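Local coordinates for protein Gp26 (Listeria phage P40, PDB 4JZ5) that probably hydrolyses the glycan strands of Listeria peptidoglycan, as the family 25 glycoside hydrolase domain of a phage endolysin, at residues D153-W156 against K157-L161; L83-G86 against G87-I91. All coordinates share one frame; numbering follows the deposited sequence.

Interactions 1 and 2 are both short-range contacts on the beta/alpha barrel of this family 25 domain, each fixing a few residues that follow a strand. Interaction 2 comes first along the chain, where the loop after strand 76-81 turns into helix 87-106; interaction 1 follows in the short helix 153-158 and its exit, between the parallel strands 147-152 and 169-172. Their centres lie 20 Å apart and their nearest atoms about 9 Å, so the two never touch. All three strands belong to one curled sheet, and helix 128-143 borders both sites. Interaction 2 lies at the entry to a helix, interaction 1 at the exit from one.

Interaction 1. Residues D153-W156 against K157-L161; sequences DSFW and KTHDL
F155 O is gripped by H159 through both backbone and ring: ND1 donates to it at 2.9 Å, while the backbone N of H159 adds a weaker, bent bond. This happens where helix 153-158, part of a beta-alpha-beta unit, ends in a Schellman motif with D160, at positive phi, as C-prime residue. L161 N reaches back to W156 O at 3.0 Å in a nearly straight bond lying in the carbonyl plane, and D160 N bonds weakly to K157 O. Because F155 O sits close to the plane of the imidazole, the bond fixes the ring's rotation and lays it over the phenyl of F155. The two stack face to face, centroids 3.8 Å apart and planes at 14°. F155 swings its ring to the stack with CG anti to the backbone N (chi1 -175°). On the buried side, L161 CB stands over the five-membered ring of W156, 3.5 Å from its centroid, while W156 NE1 is held by D162. K157, bent at chi3, crosses D153 at a slant, CE 3.6 Å from D153 OD1; its NZ bonds to S186 OG, and D153 OD2 accepts from S186 N and salt-bridges R173. Toward solvent, one water joins S154 OG, at 2.8 Å, to T158 OG1, at 2.9 Å.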
loop_
_atom_site.group_PDB
_atom_site.type_symbol
_atom_site.label_atom_id
_atom_site.label_comp_id
_atom_site.label_asym_id
_atom_site.label_seq_id
_atom_site.Cartn_x
_atom_site.Cartn_y
_atom_site.Cartn_z
ATOM N N ASP A 153 -10.200 -6.035 7.253
ATOM C CA ASP A 153 -10.768 -7.361 7.452
ATOM C C ASP A 153 -12.259 -7.443 7.087
ATOM O O ASP A 153 -12.650 -8.177 6.184
ATOM C CB ASP A 153 -10.535 -7.725 8.923
ATOM C CG ASP A 153 -10.857 -9.169 9.252
ATOM O OD1 ASP A 153 -11.305 -9.937 8.376
ATOM O OD2 ASP A 153 -10.659 -9.538 10.427
ATOM N N SER A 154 -13.080 -6.679 7.797
ATOM C CA SER A 154 -14.528 -6.704 7.639
ATOM C C SER A 154 -14.964 -6.267 6.239
ATOM O O SER A 154 -15.812 -6.911 5.623
ATOM C CB SER A 154 -15.186 -5.811 8.679
ATOM O OG SER A 154 -16.591 -5.801 8.507
ATOM N N PHE A 155 -14.411 -5.164 5.754
ATOM C CA PHE A 155 -14.749 -4.683 4.422
ATOM C C PHE A 155 -14.418 -5.753 3.381
ATOM O O PHE A 155 -15.198 -6.011 2.454
ATOM C CB PHE A 155 -13.985 -3.401 4.113
ATOM C CG PHE A 155 -14.366 -2.783 2.807
ATOM C CD1 PHE A 155 -13.830 -3.254 1.625
ATOM C CD2 PHE A 155 -15.286 -1.753 2.759
ATOM C CE1 PHE A 155 -14.198 -2.696 0.419
ATOM C CE2 PHE A 155 -15.661 -1.185 1.544
ATOM C CZ PHE A 155 -15.105 -1.661 0.375
ATOM N N TRP A 156 -13.254 -6.374 3.525
ATOM C CA TRP A 156 -12.795 -7.394 2.589
ATOM C C TRP A 156 -13.812 -8.529 2.508
ATOM O O TRP A 156 -14.219 -8.946 1.420
ATOM C CB TRP A 156 -11.434 -7.910 3.065
ATOM C CG TRP A 156 -10.715 -8.861 2.154
ATOM C CD1 TRP A 156 -11.112 -10.115 1.798
ATOM C CD2 TRP A 156 -9.451 -8.646 1.527
ATOM N NE1 TRP A 156 -10.184 -10.686 0.958
ATOM C CE2 TRP A 156 -9.147 -9.806 0.788
ATOM C CE3 TRP A 156 -8.544 -7.583 1.515
ATOM C CZ2 TRP A 156 -7.981 -9.920 0.028
ATOM C CZ3 TRP A 156 -7.384 -7.711 0.769
ATOM C CH2 TRP A 156 -7.116 -8.866 0.037
ATOM N N LYS A 157 -14.236 -9.024 3.659
ATOM C CA LYS A 157 -15.194 -10.116 3.699
ATOM C C LYS A 157 -16.527 -9.718 3.081
ATOM O O LYS A 157 -17.111 -10.473 2.295
ATOM C CB LYS A 157 -15.421 -10.559 5.144
ATOM C CG LYS A 157 -14.231 -11.283 5.757
ATOM C CD LYS A 157 -14.538 -11.876 7.117
ATOM C CE LYS A 157 -14.800 -10.811 8.160
ATOM N NZ LYS A 157 -14.907 -11.401 9.528
ATOM N N THR A 158 -17.028 -8.544 3.451
ATOM C CA THR A 158 -18.376 -8.155 3.052
ATOM C C THR A 158 -18.484 -7.621 1.630
ATOM O O THR A 158 -19.592 -7.361 1.164
ATOM C CB THR A 158 -18.983 -7.125 4.025
ATOM O OG1 THR A 158 -18.212 -5.917 3.991
ATOM C CG2 THR A 158 -19.052 -7.692 5.443
ATOM N N HIS A 159 -17.356 -7.487 0.934
ATOM C CA HIS A 159 -17.366 -7.126 -0.480
ATOM C C HIS A 159 -16.786 -8.203 -1.375
ATOM O O HIS A 159 -16.541 -7.962 -2.560
ATOM C CB HIS A 159 -16.678 -5.787 -0.702
ATOM C CG HIS A 159 -17.403 -4.652 -0.059
ATOM N ND1 HIS A 159 -17.337 -4.401 1.292
ATOM C CD2 HIS A 159 -18.287 -3.756 -0.566
ATOM C CE1 HIS A 159 -18.122 -3.378 1.586
ATOM N NE2 HIS A 159 -18.700 -2.961 0.472
ATOM N N ASP A 160 -16.593 -9.396 -0.824
ATOM C CA ASP A 160 -16.155 -10.560 -1.603
ATOM C C ASP A 160 -14.767 -10.388 -2.184
ATOM O O ASP A 160 -14.484 -10.952 -3.235
ATOM C CB ASP A 160 -17.102 -10.836 -2.784
ATOM C CG ASP A 160 -18.330 -11.584 -2.398
ATOM O OD1 ASP A 160 -18.416 -12.064 -1.252
ATOM O OD2 ASP A 160 -19.205 -11.714 -3.277
ATOM N N LEU A 161 -13.893 -9.648 -1.518
ATOM C CA LEU A 161 -12.591 -9.383 -2.112
ATOM C C LEU A 161 -11.732 -10.633 -2.308
ATOM O O LEU A 161 -10.787 -10.594 -3.085
ATOM C CB LEU A 161 -11.823 -8.308 -1.325
ATOM C CG LEU A 161 -12.473 -6.916 -1.299
ATOM C CD1 LEU A 161 -11.504 -5.910 -0.689
ATOM C CD2 LEU A 161 -12.940 -6.455 -2.672
HETATM O O HOH W 1 -17.705 -4.382 6.371
#

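Interaction 2. Residues L83-G86 against G87-I91; sequences LFEG and GQDTI
D89 reaches back from the first turn of its helix to accept the backbone N-H of E85, whose N lies 2.8 Å from OD2 with an N-H...O angle of 151°. The carboxylate accepts with its anti lone pair, on the side away from OD1, and it gets there because CG lies anti to the backbone N of D89 (chi1 -167°). The same OD2 also rests against F84 CA, 3.3 Å away, and against CG of the E85 side chain. G86 O receives two weak backbone bonds, from D89 N at 3.1 Å and from T90 N at 3.5 Å. Together these bonds tie the loop after strand 76-81 to the start of helix 87-106, at a beta-to-alpha junction of the barrel. The chain turns through two glycines, G86 and G87, both at positive phi, a backbone shape that is sterically costly for residues with a side chain. T90 OG1 lies 3.2 Å from G86 CA and is hydrogen-bonded to E131 of helix 128-143. The other branch, CG2, sits squarely over the centre of the F84 phenyl, 3.9 Å from the centroid, while OG1 lies nearer its CD1. The F84 ring also meets that of Y118, their planes inclined at about 30°.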
loop_
_atom_site.group_PDB
_atom_site.type_symbol
_atom_site.label_atom_id
_atom_site.label_comp_id
_atom_site.label_asym_id
_atom_site.label_seq_id
_atom_site.Cartn_x
_atom_site.Cartn_y
_atom_site.Cartn_z
ATOM N N LEU A 83 -11.202 5.692 -5.604
ATOM C CA LEU A 83 -12.445 6.457 -5.548
ATOM C C LEU A 83 -13.248 6.275 -6.839
ATOM O O LEU A 83 -14.077 7.108 -7.186
ATOM C CB LEU A 83 -12.134 7.937 -5.346
ATOM C CG LEU A 83 -11.526 8.256 -3.980
ATOM C CD1 LEU A 83 -10.975 9.672 -3.934
ATOM C CD2 LEU A 83 -12.535 8.044 -2.869
ATOM N N PHE A 84 -13.035 5.172 -7.553
ATOM C CA PHE A 84 -13.523 5.112 -8.924
ATOM C C PHE A 84 -15.027 4.891 -9.056
ATOM O O PHE A 84 -15.663 4.215 -8.247
ATOM C CB PHE A 84 -12.715 4.135 -9.803
ATOM C CG PHE A 84 -12.412 2.788 -9.185
ATOM C CD1 PHE A 84 -13.407 1.844 -8.977
ATOM C CD2 PHE A 84 -11.114 2.438 -8.885
ATOM C CE1 PHE A 84 -13.100 0.593 -8.457
ATOM C CE2 PHE A 84 -10.806 1.177 -8.389
ATOM C CZ PHE A 84 -11.795 0.258 -8.171
ATOM N N GLU A 85 -15.578 5.479 -10.109
ATOM C CA GLU A 85 -17.013 5.451 -10.360
ATOM C C GLU A 85 -17.476 4.231 -11.152
ATOM O O GLU A 85 -18.680 4.011 -11.279
ATOM C CB GLU A 85 -17.435 6.729 -11.102
ATOM C CG GLU A 85 -17.264 7.994 -10.257
ATOM C CD GLU A 85 -17.816 9.251 -10.890
ATOM O OE1 GLU A 85 -18.299 9.194 -12.044
ATOM O OE2 GLU A 85 -17.807 10.311 -10.200
ATOM N N GLY A 86 -16.534 3.451 -11.682
ATOM C CA GLY A 86 -16.848 2.399 -12.627
ATOM C C GLY A 86 -16.486 2.830 -14.033
ATOM O O GLY A 86 -16.058 3.955 -14.261
ATOM N N GLY A 87 -16.637 1.924 -14.994
ATOM C CA GLY A 87 -16.414 2.270 -16.383
ATOM C C GLY A 87 -15.038 2.852 -16.635
ATOM O O GLY A 87 -14.041 2.365 -16.117
ATOM N N GLN A 88 -14.984 3.901 -17.443
ATOM C CA GLN A 88 -13.711 4.483 -17.804
ATOM C C GLN A 88 -13.006 5.088 -16.599
ATOM O O GLN A 88 -11.784 5.131 -16.562
ATOM C CB GLN A 88 -13.894 5.536 -18.888
ATOM C CG GLN A 88 -12.593 6.158 -19.384
ATOM C CD GLN A 88 -11.653 5.140 -19.982
ATOM O OE1 GLN A 88 -12.083 4.208 -20.664
ATOM N NE2 GLN A 88 -10.362 5.317 -19.745
ATOM N N ASP A 89 -13.757 5.560 -15.603
ATOM C CA ASP A 89 -13.126 6.156 -14.432
ATOM C C ASP A 89 -12.241 5.158 -13.697
ATOM O O ASP A 89 -11.213 5.543 -13.153
ATOM C CB ASP A 89 -14.187 6.721 -13.494
ATOM C CG ASP A 89 -13.605 7.629 -12.431
ATOM O OD1 ASP A 89 -12.851 8.562 -12.777
ATOM O OD2 ASP A 89 -13.932 7.436 -11.248
ATOM N N THR A 90 -12.616 3.883 -13.669
ATOM C CA THR A 90 -11.776 2.872 -13.039
ATOM C C THR A 90 -10.418 2.795 -13.727
ATOM O O THR A 90 -9.372 2.717 -13.077
ATOM C CB THR A 90 -12.463 1.515 -13.083
ATOM O OG1 THR A 90 -13.755 1.650 -12.470
ATOM C CG2 THR A 90 -11.656 0.446 -12.364
ATOM N N ILE A 91 -10.436 2.817 -15.053
ATOM C CA ILE A 91 -9.210 2.778 -15.830
ATOM C C ILE A 91 -8.424 4.073 -15.644
ATOM O O ILE A 91 -7.193 4.053 -15.524
ATOM C CB ILE A 91 -9.519 2.529 -17.323
ATOM C CG1 ILE A 91 -10.297 1.219 -17.495
ATOM C CG2 ILE A 91 -8.239 2.502 -18.148
ATOM C CD1 ILE A 91 -9.598 -0.001 -16.906
#